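PDB 4E3E: beta-methylmalyl-CoA dehydratase, which catalyses the reversible dehydration of (2R,3S)-beta-methylmalyl-CoA to mesaconyl-CoA in the glyoxylate assimilation cycle, working as a homodimer. Local coordinates for residues E294-M299 and R311-A316; L269-I274 and L340-T345. All coordinates share one frame; numbering follows the deposited sequence.

Following the chain from the N terminus, strand 270-278 comes first, on leaving helix 250-265, and interaction 2 begins there with residues 269-274. The next two strands, 288-300 and 307-318, form a beta hairpin, and interaction 1 zips it together, closing a short loop between 294-299 and 311-316. Strand 338-349 then returns alongside 307-318 and brings 340-345 against 269-274, which closes the much longer loop that contains the whole hairpin. Both contacts therefore belong to one antiparallel sheet, in the order 270-278, 338-349, 307-318, 288-300. They meet where T314 OG1 and Y344 OH probably share a hydrogen bond.

Interaction 1. Residues E294-M299 and R311-A316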
ATOM      1  N   GLU A 294      15.360  14.448  22.903  1.00 26.87           N
ATOM      2  CA  GLU A 294      15.654  15.088  24.183  1.00 29.11           C
ATOM      3  C   GLU A 294      14.340  15.543  24.798  1.00 28.16           C
ATOM      4  O   GLU A 294      13.466  16.037  24.072  1.00 26.94           O
ATOM      5  CB  GLU A 294      16.569  16.287  23.971  1.00 31.88           C
ATOM      6  CG  GLU A 294      16.848  17.076  25.241  1.00 32.29           C
ATOM      7  CD  GLU A 294      17.824  18.207  25.014  1.00 41.56           C
ATOM      8  OE1 GLU A 294      18.319  18.349  23.884  1.00 44.02           O
ATOM      9  OE2 GLU A 294      18.091  18.951  25.974  1.00 54.48           O
ATOM     10  N   ILE A 295      14.187  15.368  26.115  1.00 25.43           N
ATOM     11  CA  ILE A 295      13.055  15.971  26.802  1.00 26.43           C
ATOM     12  C   ILE A 295      13.437  17.429  27.089  1.00 28.90           C
ATOM     13  O   ILE A 295      14.226  17.700  28.013  1.00 28.44           O
ATOM     14  CB  ILE A 295      12.668  15.235  28.112  1.00 24.68           C
ATOM     15  CG1 ILE A 295      12.478  13.718  27.889  1.00 25.42           C
ATOM     16  CG2 ILE A 295      11.439  15.898  28.757  1.00 26.65           C
ATOM     17  CD1 ILE A 295      11.428  13.331  26.851  1.00 28.06           C
ATOM     18  N   LEU A 296      12.910  18.356  26.278  1.00 23.23           N
ATOM     19  CA  LEU A 296      13.176  19.796  26.445  1.00 25.23           C
ATOM     20  C   LEU A 296      12.496  20.360  27.684  1.00 27.23           C
ATOM     21  O   LEU A 296      13.046  21.229  28.365  1.00 31.92           O
ATOM     22  CB  LEU A 296      12.707  20.583  25.227  1.00 26.35           C
ATOM     23  CG  LEU A 296      13.412  20.246  23.913  1.00 28.10           C
ATOM     24  CD1 LEU A 296      12.808  21.053  22.771  1.00 30.44           C
ATOM     25  CD2 LEU A 296      14.917  20.462  24.033  1.00 26.79           C
ATOM     26  N   ALA A 297      11.300  19.851  27.980  1.00 26.68           N
ATOM     27  CA  ALA A 297      10.482  20.400  29.055  1.00 26.93           C
ATOM     28  C   ALA A 297       9.385  19.440  29.423  1.00 28.74           C
ATOM     29  O   ALA A 297       8.970  18.594  28.603  1.00 26.37           O
ATOM     30  CB  ALA A 297       9.873  21.735  28.636  1.00 27.65           C
ATOM     31  N   LYS A 298       8.905  19.590  30.655  1.00 26.70           N
ATOM     32  CA  LYS A 298       7.773  18.833  31.154  1.00 30.53           C
ATOM     33  C   LYS A 298       6.777  19.831  31.727  1.00 31.63           C
ATOM     34  O   LYS A 298       7.156  20.703  32.521  1.00 32.73           O
ATOM     35  CB  LYS A 298       8.234  17.841  32.229  1.00 30.61           C
ATOM     36  CG  LYS A 298       7.106  17.069  32.898  1.00 32.81           C
ATOM     37  CD  LYS A 298       7.580  16.221  34.084  1.00 34.11           C
ATOM     38  CE  LYS A 298       8.495  15.085  33.664  1.00 33.06           C
ATOM     39  NZ  LYS A 298       8.905  14.251  34.833  1.00 32.94           N
HETATM   40  N   MSE A 299       5.510  19.717  31.336  1.00 26.71           N
HETATM   41  CA  MSE A 299       4.519  20.724  31.711  1.00 29.07           C
HETATM   42  C   MSE A 299       3.258  20.031  32.161  1.00 29.64           C
HETATM   43  O   MSE A 299       2.843  19.033  31.551  1.00 30.54           O
HETATM   44  CB  MSE A 299       4.258  21.671  30.513  1.00 31.43           C
HETATM   45  CG  MSE A 299       5.474  21.774  29.564  1.00 49.55           C
HETATM   46 SE   MSE A 299       5.095  22.629  27.822  1.00151.64          SE
HETATM   47  CE  MSE A 299       6.694  23.763  27.539  1.00 69.15           C
ATOM     48  N   ARG A 311       7.553  18.461  26.127  1.00 28.25           N
ATOM     49  CA  ARG A 311       8.072  19.106  24.940  1.00 28.90           C
ATOM     50  C   ARG A 311       9.301  18.309  24.548  1.00 29.46           C
ATOM     51  O   ARG A 311      10.220  18.140  25.355  1.00 28.03           O
ATOM     52  CB  ARG A 311       8.418  20.578  25.183  1.00 28.01           C
ATOM     53  CG  ARG A 311       8.864  21.302  23.908  1.00 27.55           C
ATOM     54  CD  ARG A 311       9.182  22.773  24.149  1.00 31.06           C
ATOM     55  NE  ARG A 311       9.482  23.468  22.889  1.00 28.42           N
ATOM     56  CZ  ARG A 311       9.570  24.791  22.755  1.00 27.32           C
ATOM     57  NH1 ARG A 311       9.383  25.594  23.799  1.00 27.16           N
ATOM     58  NH2 ARG A 311       9.842  25.320  21.571  1.00 31.98           N
ATOM     59  N   VAL A 312       9.295  17.795  23.320  1.00 28.57           N
ATOM     60  CA  VAL A 312      10.316  16.866  22.858  1.00 25.55           C
ATOM     61  C   VAL A 312      10.997  17.432  21.625  1.00 26.27           C
ATOM     62  O   VAL A 312      10.330  17.988  20.746  1.00 26.20           O
ATOM     63  CB  VAL A 312       9.694  15.487  22.521  1.00 26.40           C
ATOM     64  CG1 VAL A 312      10.750  14.482  22.022  1.00 23.07           C
ATOM     65  CG2 VAL A 312       8.926  14.923  23.719  1.00 24.83           C
ATOM     66  N   ARG A 313      12.323  17.307  21.576  1.00 23.88           N
ATOM     67  CA  ARG A 313      13.054  17.464  20.330  1.00 27.01           C
ATOM     68  C   ARG A 313      13.454  16.080  19.839  1.00 29.82           C
ATOM     69  O   ARG A 313      14.163  15.351  20.543  1.00 28.17           O
ATOM     70  CB  ARG A 313      14.321  18.308  20.509  1.00 27.35           C
ATOM     71  CG  ARG A 313      15.073  18.537  19.197  1.00 29.97           C
ATOM     72  CD  ARG A 313      16.452  19.221  19.362  1.00 30.22           C
ATOM     73  NE  ARG A 313      16.393  20.414  20.213  1.00 32.97           N
ATOM     74  CZ  ARG A 313      15.814  21.571  19.884  1.00 34.74           C
ATOM     75  NH1 ARG A 313      15.229  21.740  18.697  1.00 33.69           N
ATOM     76  NH2 ARG A 313      15.812  22.569  20.761  1.00 40.61           N
ATOM     77  N   THR A 314      13.004  15.712  18.641  1.00 23.57           N
ATOM     78  CA  THR A 314      13.538  14.513  17.998  1.00 23.96           C
ATOM     79  C   THR A 314      14.409  14.930  16.830  1.00 24.37           C
ATOM     80  O   THR A 314      13.993  15.713  15.971  1.00 27.35           O
ATOM     81  CB  THR A 314      12.438  13.547  17.567  1.00 23.93           C
ATOM     82  OG1 THR A 314      11.636  13.198  18.722  1.00 25.49           O
ATOM     83  CG2 THR A 314      13.037  12.285  16.961  1.00 24.23           C
ATOM     84  N   VAL A 315      15.621  14.407  16.808  1.00 25.14           N
ATOM     85  CA  VAL A 315      16.579  14.707  15.755  1.00 27.81           C
ATOM     86  C   VAL A 315      16.768  13.442  14.925  1.00 28.59           C
ATOM     87  O   VAL A 315      17.073  12.383  15.481  1.00 28.49           O
ATOM     88  CB  VAL A 315      17.935  15.118  16.373  1.00 28.17           C
ATOM     89  CG1 VAL A 315      18.972  15.361  15.289  1.00 27.40           C
ATOM     90  CG2 VAL A 315      17.762  16.364  17.233  1.00 32.01           C
ATOM     91  N   ALA A 316      16.565  13.538  13.607  1.00 27.84           N
ATOM     92  CA  ALA A 316      16.818  12.396  12.721  1.00 27.64           C
ATOM     93  C   ALA A 316      18.158  12.575  12.021  1.00 27.53           C
ATOM     94  O   ALA A 316      18.524  13.686  11.606  1.00 28.52           O
ATOM     95  CB  ALA A 316      15.695  12.201  11.703  1.00 24.49           C
TER
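Backbone hydrogen bonds between E294 and R313 open this antiparallel strand pair: E294 N reaches R313 O at 2.8 Å, and R313 N returns to E294 O at 3.0 Å. Beyond the I295-V312 pair the register slips by one residue. L296 and A297 both face R311 in a classic beta bulge, and R311 O takes two weak bonds, one from L296 N and one from A297 N. R311 N bonds to A297 O at 2.9 Å, and the ladder runs on toward A309.

Apolar contact centres on L296, whose side chain the bulge turns toward the other strand. Its CD1 packs on R313 CB at 3.9 Å and also lies over one face of the R313 guanidinium, offset toward the rim, while CD2 is 4.0 Å from R313 NH2. The R313 chain bends at chi3 (-49°), placing NE 4.1 Å from L296 CD2. On the R311 side, L296 CD1 lies 4.1 Å from R311 CG. An alanine in place of L296 would probably open a gap between the R311 and R313 stems and leave one face of the R313 guanidinium without its apolar cover. Next to it, the CB atoms of A297 and R311 meet at 3.9 Å. I295 and V312 pair on the other sheet face.

Charge is settled beyond the hairpin: R311 forms salt bridges with D343 and D167, and R313 with D341. The hairpin strands are thus joined by backbone bonds and leucine packing, while the arginine ends reach out to D341 and D343 on adjacent strand 338-349 of the hotdog-type sheet.

Interaction 2. Residues L269-I274 and L340-T345; sequences LSIAAI and LDFDYT
I274 and F342 cross at about a right angle at the apolar centre, with I274 CG2 3.6 Å from F342 CE1 and I274 CG1 3.7 Å from F342 CZ. Beside them I271 lies across Y344, and its CD1 also approaches the edge of the F342 ring. With CG between the backbone N and the carbonyl carbon (chi1 58°), the Y344 ring stands beside I271, whose CG1 is 3.8 Å from Y344 CD2. Within 340-345, F342 CE2 sits over one face of the Y344 ring, toward the rim. On the reverse face of the sheet, A273 CB meets T345 CB at 4.1 Å.

The backbone forms the polar edge. T345 O receives A272 N at 2.8 Å and a weaker bond from A273 N; T345 N returns to A273 O at 2.9 Å. With A272 and A273 both facing T345, this is a classic beta bulge. T345 OG1 is hydrogen-bonded to N275 OD1, and S270 OG to Y178 OH.

I271 O is hydrogen-bonded to S65 OG; S65 probably contributes to the substrate site, as in related enzymes. Strand 84-95 flanks 270-278 on its other edge. The ring-bearing face of this antiparallel hotdog sheet packs against helix 250-265 through I271 and F342, and against helix 65-80 through I271 and I274.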
ATOM      1  N   LEU A 269       1.415   9.088  23.688  1.00 23.13           N
ATOM      2  CA  LEU A 269       0.335   8.492  22.904  1.00 27.18           C
ATOM      3  C   LEU A 269      -0.033   9.237  21.632  1.00 29.50           C
ATOM      4  O   LEU A 269      -0.433   8.611  20.636  1.00 32.96           O
ATOM      5  CB  LEU A 269      -0.901   8.290  23.767  1.00 30.54           C
ATOM      6  CG  LEU A 269      -0.758   7.121  24.745  1.00 34.65           C
ATOM      7  CD1 LEU A 269      -2.108   6.902  25.388  1.00 32.03           C
ATOM      8  CD2 LEU A 269      -0.216   5.834  24.082  1.00 38.23           C
ATOM      9  N   SER A 270       0.103  10.564  21.661  1.00 27.12           N
ATOM     10  CA  SER A 270      -0.242  11.379  20.499  1.00 28.50           C
ATOM     11  C   SER A 270       0.505  12.687  20.546  1.00 28.50           C
ATOM     12  O   SER A 270       0.932  13.135  21.622  1.00 29.74           O
ATOM     13  CB  SER A 270      -1.746  11.650  20.444  1.00 27.94           C
ATOM     14  OG  SER A 270      -2.142  12.497  21.514  1.00 30.43           O
ATOM     15  N   ILE A 271       0.660  13.289  19.372  1.00 28.41           N
ATOM     16  CA  ILE A 271       1.270  14.593  19.232  1.00 30.43           C
ATOM     17  C   ILE A 271       0.178  15.640  19.286  1.00 29.22           C
ATOM     18  O   ILE A 271      -0.799  15.573  18.520  1.00 31.63           O
ATOM     19  CB  ILE A 271       2.050  14.722  17.906  1.00 28.61           C
ATOM     20  CG1 ILE A 271       3.243  13.755  17.907  1.00 29.94           C
ATOM     21  CG2 ILE A 271       2.452  16.181  17.695  1.00 23.82           C
ATOM     22  CD1 ILE A 271       3.955  13.623  16.560  1.00 25.76           C
ATOM     23  N   ALA A 272       0.327  16.592  20.207  1.00 27.00           N
ATOM     24  CA  ALA A 272      -0.691  17.615  20.402  1.00 28.30           C
ATOM     25  C   ALA A 272      -0.311  18.955  19.774  1.00 27.94           C
ATOM     26  O   ALA A 272      -1.181  19.804  19.538  1.00 27.43           O
ATOM     27  CB  ALA A 272      -0.999  17.775  21.879  1.00 26.52           C
ATOM     28  N   ALA A 273       0.979  19.150  19.505  1.00 25.68           N
ATOM     29  CA  ALA A 273       1.442  20.372  18.871  1.00 26.02           C
ATOM     30  C   ALA A 273       2.767  20.164  18.172  1.00 25.93           C
ATOM     31  O   ALA A 273       3.579  19.335  18.598  1.00 28.51           O
ATOM     32  CB  ALA A 273       1.595  21.492  19.899  1.00 27.38           C
ATOM     33  N   ILE A 274       2.983  20.939  17.115  1.00 26.45           N
ATOM     34  CA  ILE A 274       4.300  21.081  16.493  1.00 27.70           C
ATOM     35  C   ILE A 274       4.798  22.508  16.749  1.00 27.90           C
ATOM     36  O   ILE A 274       4.141  23.475  16.366  1.00 29.59           O
ATOM     37  CB  ILE A 274       4.248  20.796  14.983  1.00 24.98           C
ATOM     38  CG1 ILE A 274       3.865  19.329  14.751  1.00 25.98           C
ATOM     39  CG2 ILE A 274       5.596  21.105  14.332  1.00 25.90           C
ATOM     40  CD1 ILE A 274       3.312  19.039  13.369  1.00 24.66           C
ATOM     41  N   LEU A 340      16.788  16.243  10.221  1.00 21.33           N
ATOM     42  CA  LEU A 340      15.553  16.742  10.827  1.00 23.81           C
ATOM     43  C   LEU A 340      15.825  17.214  12.241  1.00 28.10           C
ATOM     44  O   LEU A 340      16.461  16.502  13.014  1.00 31.09           O
ATOM     45  CB  LEU A 340      14.507  15.640  10.885  1.00 22.34           C
ATOM     46  CG  LEU A 340      13.169  16.089  11.496  1.00 23.05           C
ATOM     47  CD1 LEU A 340      12.487  17.079  10.552  1.00 21.10           C
ATOM     48  CD2 LEU A 340      12.269  14.891  11.824  1.00 23.92           C
ATOM     49  N   ASP A 341      15.349  18.413  12.566  1.00 26.55           N
ATOM     50  CA  ASP A 341      15.315  18.900  13.939  1.00 28.17           C
ATOM     51  C   ASP A 341      13.861  19.257  14.220  1.00 27.02           C
ATOM     52  O   ASP A 341      13.377  20.285  13.758  1.00 27.16           O
ATOM     53  CB  ASP A 341      16.233  20.123  14.091  1.00 29.07           C
ATOM     54  CG  ASP A 341      16.253  20.679  15.510  1.00 30.85           C
ATOM     55  OD1 ASP A 341      15.516  20.158  16.388  1.00 33.97           O
ATOM     56  OD2 ASP A 341      16.998  21.654  15.743  1.00 32.80           O
ATOM     57  N   PHE A 342      13.170  18.405  14.973  1.00 24.05           N
ATOM     58  CA  PHE A 342      11.708  18.469  15.105  1.00 26.79           C
ATOM     59  C   PHE A 342      11.352  18.686  16.572  1.00 29.66           C
ATOM     60  O   PHE A 342      11.739  17.893  17.422  1.00 29.37           O
ATOM     61  CB  PHE A 342      11.094  17.155  14.571  1.00 24.26           C
ATOM     62  CG  PHE A 342       9.579  17.129  14.532  1.00 28.09           C
ATOM     63  CD1 PHE A 342       8.855  18.082  13.817  1.00 29.07           C
ATOM     64  CD2 PHE A 342       8.870  16.100  15.174  1.00 30.19           C
ATOM     65  CE1 PHE A 342       7.455  18.037  13.781  1.00 27.69           C
ATOM     66  CE2 PHE A 342       7.468  16.049  15.138  1.00 27.27           C
ATOM     67  CZ  PHE A 342       6.769  17.023  14.441  1.00 28.56           C
ATOM     68  N   ASP A 343      10.619  19.759  16.862  1.00 26.35           N
ATOM     69  CA  ASP A 343      10.343  20.185  18.229  1.00 25.82           C
ATOM     70  C   ASP A 343       8.827  20.197  18.356  1.00 25.89           C
ATOM     71  O   ASP A 343       8.142  20.938  17.654  1.00 27.95           O
ATOM     72  CB  ASP A 343      10.973  21.593  18.430  1.00 26.59           C
ATOM     73  CG  ASP A 343      10.508  22.329  19.705  1.00 29.02           C
ATOM     74  OD1 ASP A 343       9.648  21.868  20.508  1.00 27.38           O
ATOM     75  OD2 ASP A 343      11.034  23.438  19.905  1.00 32.63           O
ATOM     76  N   TYR A 344       8.296  19.362  19.243  1.00 23.82           N
ATOM     77  CA  TYR A 344       6.869  19.140  19.304  1.00 23.28           C
ATOM     78  C   TYR A 344       6.481  18.785  20.720  1.00 25.78           C
ATOM     79  O   TYR A 344       7.340  18.624  21.598  1.00 27.66           O
ATOM     80  CB  TYR A 344       6.442  18.029  18.314  1.00 23.45           C
ATOM     81  CG  TYR A 344       7.122  16.689  18.544  1.00 25.27           C
ATOM     82  CD1 TYR A 344       8.498  16.537  18.326  1.00 24.98           C
ATOM     83  CD2 TYR A 344       6.397  15.575  19.004  1.00 22.87           C
ATOM     84  CE1 TYR A 344       9.135  15.322  18.540  1.00 28.42           C
ATOM     85  CE2 TYR A 344       7.031  14.349  19.223  1.00 26.94           C
ATOM     86  CZ  TYR A 344       8.409  14.231  18.981  1.00 26.40           C
ATOM     87  OH  TYR A 344       9.059  13.024  19.191  1.00 24.36           O
ATOM     88  N   THR A 345       5.183  18.675  20.941  1.00 24.72           N
ATOM     89  CA  THR A 345       4.649  18.409  22.258  1.00 26.49           C
ATOM     90  C   THR A 345       3.746  17.180  22.216  1.00 29.38           C
ATOM     91  O   THR A 345       2.795  17.098  21.403  1.00 29.19           O
ATOM     92  CB  THR A 345       3.869  19.621  22.779  1.00 26.20           C
ATOM     93  OG1 THR A 345       4.751  20.746  22.865  1.00 25.09           O
ATOM     94  CG2 THR A 345       3.283  19.345  24.162  1.00 25.14           C
TER